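Local coordinates for cycloserine biosynthesis protein DcsG (Streptomyces lavendulae, PDB 6JIL), which catalyses the ATP- and magnesium-dependent cyclisation of O-ureido-D-serine to the antibiotic D-cycloserine, as an ATP-grasp ligase, at residues Glu71-Ser74 / Arg78-Thr81; Ser115-Ala120 / Arg160-Leu165; Leu277-Ser282 / Leu287-Ala292. All coordinates share one frame; numbering follows the deposited sequence.

Interaction 1 of 3, residues Glu71-Ser74 / Arg78-Thr81; sequences ERVS and RLIT
Leu-79 drives its branched end against the last turn of helix 63-76, where Val-73 and Ser-74 receive it. The contact lies within a beta-alpha-beta unit: strand 50-55 leads into helix 63-76, and the chain then turns back to strand 78-79 at the edge of a parallel four-stranded sheet. The CB of Leu-79 is directed toward the helix. Its CG stands anti to its own carbonyl carbon (chi1 -59°), and the two methyls go to different residues. CD1 goes to Ser-74, lying 3.6 Å from Ser-74 CB, so that the serine offers carbon rather than its hydroxyl. CD2 goes to Val-73, at 3.8 Å from Val-73 CG1; these two side chains cross at about a right angle and meet through single methyls.

The torsion of Ser-74 explains why its methylene is the part presented. With chi1 at 69°, OG sits between the backbone N and the carbonyl carbon and bends back to the helix, where it donates to Glu-71 O, tilted 23° from the carbonyl plane. The backbone N of Ser-74 reaches the same oxygen only weakly.

Phe-53 of strand 50-55 also packs on Leu-79, while Met-83 of helix 83-89 packs on Ser-74. Strand 78-79 is tied into the sheet through backbone bonds of Arg-78 and Ile-80 with Val-51. The CB of Arg-78 is directed away from the helix: Ile-80 CD1 lies 4.2 Å above the guanidinium plane, over its centre, and NH1 donates to Arg-296 O.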
# COMPACT_ATOMS: atom_id res chain seq x y z
N GLU A 71 -17.27 1.33 5.64
CA GLU A 71 -18.61 1.39 5.08
C GLU A 71 -19.58 2.11 6.02
O GLU A 71 -20.31 3.01 5.59
CB GLU A 71 -19.11 -0.03 4.80
CG GLU A 71 -20.51 -0.12 4.22
CD GLU A 71 -20.66 0.65 2.92
OE1 GLU A 71 -19.73 0.65 2.09
OE2 GLU A 71 -21.74 1.27 2.72
N ARG A 72 -19.59 1.74 7.29
CA ARG A 72 -20.48 2.37 8.26
C ARG A 72 -20.16 3.85 8.48
O ARG A 72 -21.05 4.65 8.73
CB ARG A 72 -20.40 1.67 9.62
CG ARG A 72 -20.96 0.26 9.67
CD ARG A 72 -21.18 -0.15 11.14
NE ARG A 72 -19.94 -0.15 11.89
CZ ARG A 72 -19.03 -1.12 11.84
NH1 ARG A 72 -19.24 -2.18 11.07
NH2 ARG A 72 -17.91 -1.01 12.54
N VAL A 73 -18.88 4.19 8.42
CA VAL A 73 -18.47 5.57 8.63
C VAL A 73 -18.91 6.47 7.48
O VAL A 73 -19.26 7.63 7.69
CB VAL A 73 -16.92 5.66 8.81
CG1 VAL A 73 -16.49 7.10 9.06
CG2 VAL A 73 -16.48 4.77 9.96
N SER A 74 -18.92 5.92 6.27
CA SER A 74 -19.30 6.67 5.07
C SER A 74 -20.75 7.15 5.11
O SER A 74 -21.12 8.07 4.38
CB SER A 74 -19.12 5.81 3.83
OG SER A 74 -20.08 4.77 3.81
N ARG A 78 -18.15 12.32 5.71
CA ARG A 78 -17.42 12.23 4.46
C ARG A 78 -16.04 11.59 4.55
O ARG A 78 -15.22 11.95 5.40
CB ARG A 78 -17.28 13.63 3.85
CG ARG A 78 -16.44 13.65 2.58
CD ARG A 78 -15.97 15.06 2.23
NE ARG A 78 -15.04 15.03 1.10
CZ ARG A 78 -14.39 16.09 0.63
NH1 ARG A 78 -14.57 17.28 1.19
NH2 ARG A 78 -13.56 15.97 -0.40
N LEU A 79 -15.77 10.64 3.66
CA LEU A 79 -14.46 9.99 3.63
C LEU A 79 -13.62 10.65 2.54
O LEU A 79 -14.06 10.76 1.39
CB LEU A 79 -14.60 8.50 3.31
CG LEU A 79 -15.44 7.64 4.26
CD1 LEU A 79 -15.55 6.25 3.68
CD2 LEU A 79 -14.80 7.60 5.65
N ILE A 80 -12.42 11.12 2.88
CA ILE A 80 -11.56 11.75 1.88
C ILE A 80 -11.32 10.74 0.76
O ILE A 80 -11.32 11.09 -0.42
CB ILE A 80 -10.21 12.20 2.49
CG1 ILE A 80 -10.45 13.28 3.55
CG2 ILE A 80 -9.31 12.74 1.40
CD1 ILE A 80 -11.26 14.47 3.05
N THR A 81 -11.11 9.48 1.14
CA THR A 81 -10.93 8.41 0.16
C THR A 81 -12.26 7.66 0.20
O THR A 81 -12.49 6.86 1.10
CB THR A 81 -9.79 7.44 0.55
OG1 THR A 81 -10.02 6.93 1.87
CG2 THR A 81 -8.45 8.16 0.51

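Interaction 2 of 3, residues Ser115-Ala120 / Arg160-Leu165; sequences SDALAA and RHVARL
Val-162 and Ala-163, neighbours on helix 155-167, both meet the methyl of Ala-117 in the first turn of helix 117-127. From CB, Val-162 forks into two methyls. CG1, anti to the backbone N (chi1 170°), leads across to the other helix and ends 4.0 Å from Ala-117 CB. CG2 branches beside the backbone N and lies farther from Ala-117. The valine as a whole also packs on Val-136, Val-172 and Leu-174, and so bridges between helix 117-127 and the antiparallel sheet that includes strands 133-138 and 172-176. Both helices and this four-stranded sheet belong to the ATP-grasp region; these two strands carry the ATP-binding residues Lys-137 and Gln-175, but the side chain of Val-162 is about 13 Å from the bound ADP. On the more open side of the contact, Ala-163 CB comes within 3.9 Å of Ala-117 CB. With only methyls at both positions, the backbones come to 5.4 Å between the CA atoms of Ala-117 and Ala-163. Just ahead of Ala-117, Asp-116 is the N-cap of its helix: OD1 accepts from Ala-119 N at 3.0 Å, nearly straight at 168°, with the donor above the carboxylate plane.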
# COMPACT_ATOMS: atom_id res chain seq x y z
N SER A 115 -9.53 -22.19 -5.20
CA SER A 115 -8.58 -22.75 -6.16
C SER A 115 -7.76 -23.85 -5.51
O SER A 115 -7.66 -23.95 -4.29
CB SER A 115 -7.61 -21.68 -6.67
OG SER A 115 -8.28 -20.64 -7.37
N ASP A 116 -7.17 -24.69 -6.36
CA ASP A 116 -6.31 -25.77 -5.90
C ASP A 116 -4.97 -25.10 -5.64
O ASP A 116 -4.29 -24.67 -6.57
CB ASP A 116 -6.19 -26.82 -7.02
CG ASP A 116 -5.37 -28.02 -6.60
OD1 ASP A 116 -4.25 -27.84 -6.09
OD2 ASP A 116 -5.86 -29.15 -6.81
N ALA A 117 -4.58 -24.99 -4.38
CA ALA A 117 -3.33 -24.32 -4.03
C ALA A 117 -2.09 -24.84 -4.76
O ALA A 117 -1.38 -24.06 -5.41
CB ALA A 117 -3.10 -24.39 -2.52
N LEU A 118 -1.82 -26.14 -4.67
CA LEU A 118 -0.64 -26.70 -5.32
C LEU A 118 -0.65 -26.62 -6.84
O LEU A 118 0.39 -26.37 -7.45
CB LEU A 118 -0.40 -28.15 -4.88
CG LEU A 118 0.88 -28.77 -5.45
CD1 LEU A 118 2.06 -27.83 -5.20
CD2 LEU A 118 1.14 -30.11 -4.80
N ALA A 119 -1.80 -26.83 -7.46
CA ALA A 119 -1.87 -26.74 -8.91
C ALA A 119 -1.56 -25.31 -9.32
O ALA A 119 -0.79 -25.08 -10.25
CB ALA A 119 -3.26 -27.13 -9.41
N ALA A 120 -2.15 -24.35 -8.61
CA ALA A 120 -1.93 -22.94 -8.89
C ALA A 120 -0.45 -22.58 -8.87
O ALA A 120 0.03 -21.86 -9.74
CB ALA A 120 -2.67 -22.08 -7.87
N ARG A 160 1.31 -24.68 0.55
CA ARG A 160 0.73 -24.78 1.88
C ARG A 160 0.57 -23.38 2.44
O ARG A 160 -0.36 -23.11 3.19
CB ARG A 160 1.61 -25.64 2.79
CG ARG A 160 1.31 -27.14 2.70
CD ARG A 160 2.58 -27.98 2.85
NE ARG A 160 3.40 -27.60 4.00
CZ ARG A 160 4.60 -28.10 4.26
NH1 ARG A 160 5.14 -29.01 3.45
NH2 ARG A 160 5.28 -27.69 5.33
N HIS A 161 1.49 -22.50 2.08
CA HIS A 161 1.42 -21.12 2.53
C HIS A 161 0.20 -20.52 1.82
O HIS A 161 -0.61 -19.83 2.42
CB HIS A 161 2.69 -20.36 2.13
CG HIS A 161 2.69 -18.91 2.52
ND1 HIS A 161 3.71 -18.05 2.17
CD2 HIS A 161 1.80 -18.17 3.21
CE1 HIS A 161 3.44 -16.84 2.63
NE2 HIS A 161 2.29 -16.89 3.27
N VAL A 162 0.08 -20.83 0.53
CA VAL A 162 -1.02 -20.33 -0.28
C VAL A 162 -2.35 -20.82 0.28
O VAL A 162 -3.29 -20.04 0.45
CB VAL A 162 -0.88 -20.79 -1.76
CG1 VAL A 162 -2.16 -20.49 -2.53
CG2 VAL A 162 0.29 -20.06 -2.41
N ALA A 163 -2.43 -22.12 0.57
CA ALA A 163 -3.66 -22.70 1.09
C ALA A 163 -4.10 -22.01 2.37
O ALA A 163 -5.28 -21.71 2.54
CB ALA A 163 -3.46 -24.20 1.34
N ARG A 164 -3.15 -21.75 3.26
CA ARG A 164 -3.42 -21.10 4.53
C ARG A 164 -4.11 -19.75 4.32
O ARG A 164 -4.98 -19.37 5.10
CB ARG A 164 -2.10 -20.92 5.31
CG ARG A 164 -2.23 -20.15 6.63
CD ARG A 164 -0.94 -20.21 7.47
NE ARG A 164 0.18 -19.47 6.89
CZ ARG A 164 0.34 -18.15 6.98
NH1 ARG A 164 -0.56 -17.41 7.62
NH2 ARG A 164 1.39 -17.56 6.42
N LEU A 165 -3.71 -19.04 3.27
CA LEU A 165 -4.28 -17.73 2.97
C LEU A 165 -5.66 -17.83 2.35
O LEU A 165 -6.54 -17.02 2.65
CB LEU A 165 -3.34 -16.96 2.02
CG LEU A 165 -2.01 -16.56 2.65
CD1 LEU A 165 -1.19 -15.73 1.67
CD2 LEU A 165 -2.28 -15.77 3.91

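Interaction 3 of 3, residues Leu277-Ser282 / Leu287-Ala292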
# COMPACT_ATOMS: atom_id res chain seq x y z
N LEU A 277 3.65 7.55 4.47
CA LEU A 277 4.10 8.53 3.48
C LEU A 277 5.55 8.98 3.59
O LEU A 277 6.06 9.62 2.68
CB LEU A 277 3.16 9.74 3.54
CG LEU A 277 1.71 9.41 3.16
CD1 LEU A 277 0.77 10.50 3.66
CD2 LEU A 277 1.61 9.28 1.65
N ASN A 278 6.21 8.65 4.70
CA ASN A 278 7.61 9.03 4.92
C ASN A 278 7.78 10.55 5.01
O ASN A 278 8.76 11.11 4.51
CB ASN A 278 8.51 8.48 3.81
CG ASN A 278 8.51 6.97 3.75
OD1 ASN A 278 8.72 6.30 4.75
ND2 ASN A 278 8.26 6.42 2.57
N LEU A 279 6.81 11.21 5.64
CA LEU A 279 6.84 12.66 5.78
C LEU A 279 8.11 13.19 6.43
O LEU A 279 8.62 14.24 6.03
CB LEU A 279 5.63 13.12 6.61
CG LEU A 279 4.24 12.78 6.06
CD1 LEU A 279 3.17 13.35 6.98
CD2 LEU A 279 4.09 13.33 4.65
N THR A 280 8.63 12.46 7.41
CA THR A 280 9.83 12.89 8.12
C THR A 280 11.13 12.77 7.32
O THR A 280 12.20 13.11 7.82
CB THR A 280 9.97 12.14 9.47
OG1 THR A 280 10.16 10.74 9.23
CG2 THR A 280 8.70 12.32 10.30
N PHE A 281 11.03 12.28 6.08
CA PHE A 281 12.21 12.16 5.23
C PHE A 281 12.27 13.27 4.19
O PHE A 281 13.16 13.30 3.35
CB PHE A 281 12.23 10.82 4.49
CG PHE A 281 12.65 9.66 5.34
CD1 PHE A 281 11.74 9.02 6.17
CD2 PHE A 281 13.96 9.19 5.28
CE1 PHE A 281 12.12 7.93 6.93
CE2 PHE A 281 14.35 8.10 6.04
CZ PHE A 281 13.43 7.46 6.87
N SER A 282 11.29 14.18 4.23
CA SER A 282 11.23 15.30 3.29
C SER A 282 11.14 16.56 4.12
O SER A 282 10.67 16.51 5.25
CB SER A 282 9.98 15.18 2.43
OG SER A 282 8.81 15.36 3.22
N LEU A 287 3.56 19.47 5.05
CA LEU A 287 2.84 20.70 4.73
C LEU A 287 2.04 20.51 3.45
O LEU A 287 0.90 20.96 3.33
CB LEU A 287 3.81 21.88 4.58
CG LEU A 287 3.21 23.23 4.17
CD1 LEU A 287 2.16 23.66 5.19
CD2 LEU A 287 4.30 24.29 4.05
N ARG A 288 2.65 19.84 2.48
CA ARG A 288 1.98 19.59 1.21
C ARG A 288 0.77 18.69 1.42
O ARG A 288 -0.22 18.78 0.69
CB ARG A 288 2.93 18.92 0.22
CG ARG A 288 4.21 19.66 -0.05
CD ARG A 288 4.84 19.10 -1.28
NE ARG A 288 6.15 19.65 -1.56
CZ ARG A 288 6.75 19.58 -2.74
NH1 ARG A 288 6.13 18.99 -3.76
NH2 ARG A 288 7.96 20.09 -2.91
N PHE A 289 0.86 17.81 2.41
CA PHE A 289 -0.25 16.91 2.69
C PHE A 289 -1.39 17.70 3.35
O PHE A 289 -2.54 17.61 2.93
CB PHE A 289 0.23 15.78 3.61
CG PHE A 289 -0.77 14.69 3.79
CD1 PHE A 289 -1.90 14.61 2.98
CD2 PHE A 289 -0.58 13.72 4.77
CE1 PHE A 289 -2.82 13.58 3.14
CE2 PHE A 289 -1.49 12.69 4.94
CZ PHE A 289 -2.62 12.62 4.12
N ALA A 290 -1.05 18.49 4.36
CA ALA A 290 -2.05 19.29 5.06
C ALA A 290 -2.72 20.27 4.09
O ALA A 290 -3.92 20.49 4.16
CB ALA A 290 -1.41 20.05 6.21
N GLN A 291 -1.94 20.86 3.19
CA GLN A 291 -2.50 21.80 2.24
C GLN A 291 -3.48 21.11 1.30
O GLN A 291 -4.57 21.63 1.04
CB GLN A 291 -1.39 22.49 1.44
CG GLN A 291 -0.64 23.55 2.25
CD GLN A 291 0.46 24.23 1.45
OE1 GLN A 291 1.42 23.59 1.03
NE2 GLN A 291 0.31 25.53 1.25
N ALA A 292 -3.10 19.94 0.80
CA ALA A 292 -3.96 19.17 -0.08
C ALA A 292 -5.26 18.86 0.66
O ALA A 292 -6.35 18.94 0.09
CB ALA A 292 -3.27 17.87 -0.49
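Leu-277 and Leu-279, on the loop before helix 285-296, pack against the ring of Phe-289 on that helix, in the C-terminal part of the ATP-grasp region. The contact across the two segments is apolar throughout. Leu-277 CD1 makes the tight approach, 3.4 Å from Phe-289 CE2 and 3.7 Å from Phe-289 CD2; it comes at the ring obliquely, and the two side chains cross at about a right angle. Leu-279 CD1 stands instead at the ring edge, near its plane, 4.4 Å from Phe-289 CD2. Phe-289 reaches both because its CG is anti to the backbone N (chi1 -171°), which carries the ring out from the helix toward the loop. Phe-192 meets the same ring with its plane turned by about 20°, and Leu-22 and Cys-252 also pack on Phe-289.

Hydrogen bonds shape the loop rather than join the segments. Residues 279-281 form a 3-10 turn, in which Phe-281 N donates to Asn-278 O. At its end Leu-279 O is gripped twice from one face of its plane, by Ser-282 OG at 3.0 Å and by Ser-282 N at 3.2 Å. Residues 277-279 are anchored by Asp-18, whose carboxylate takes the backbone N of both Leu-277 and Leu-279, while Leu-277 O accepts from Thr-190 and His-198. Asn-278 OD1 binds NH1 of Arg-220, which is inferred to be an active-site residue.

The side chain of Leu-277 lies about 5 Å from that of Arg-254, also inferred to be catalytic. The chemistry implies a division of labour: carbon contacts bind the loop to its helix, whereas the polar groups of the loop bond within it and to Asp-18, Thr-190, His-198 and Arg-220.

In the fold
From the N terminus, interaction 1 comes first and closes a very short loop, with three residues between its segments, two of them still helix, joining helix 63-76 to the edge strand of the parallel sheet. Interaction 2 follows within the ATP-grasp region and spans the longest gap, 39 residues that include strands 133-138 and 148-151, bringing two helices together. Interaction 3 closes a short connection, four residues between its segments, and ties the loop after strand 265-271 to helix 285-296. The three run in series, with none nested or crossed. Interactions 1 and 3 approach to about 7 Å at their nearest atoms, whereas interaction 2 lies about 40 Å from interaction 3, centre to centre.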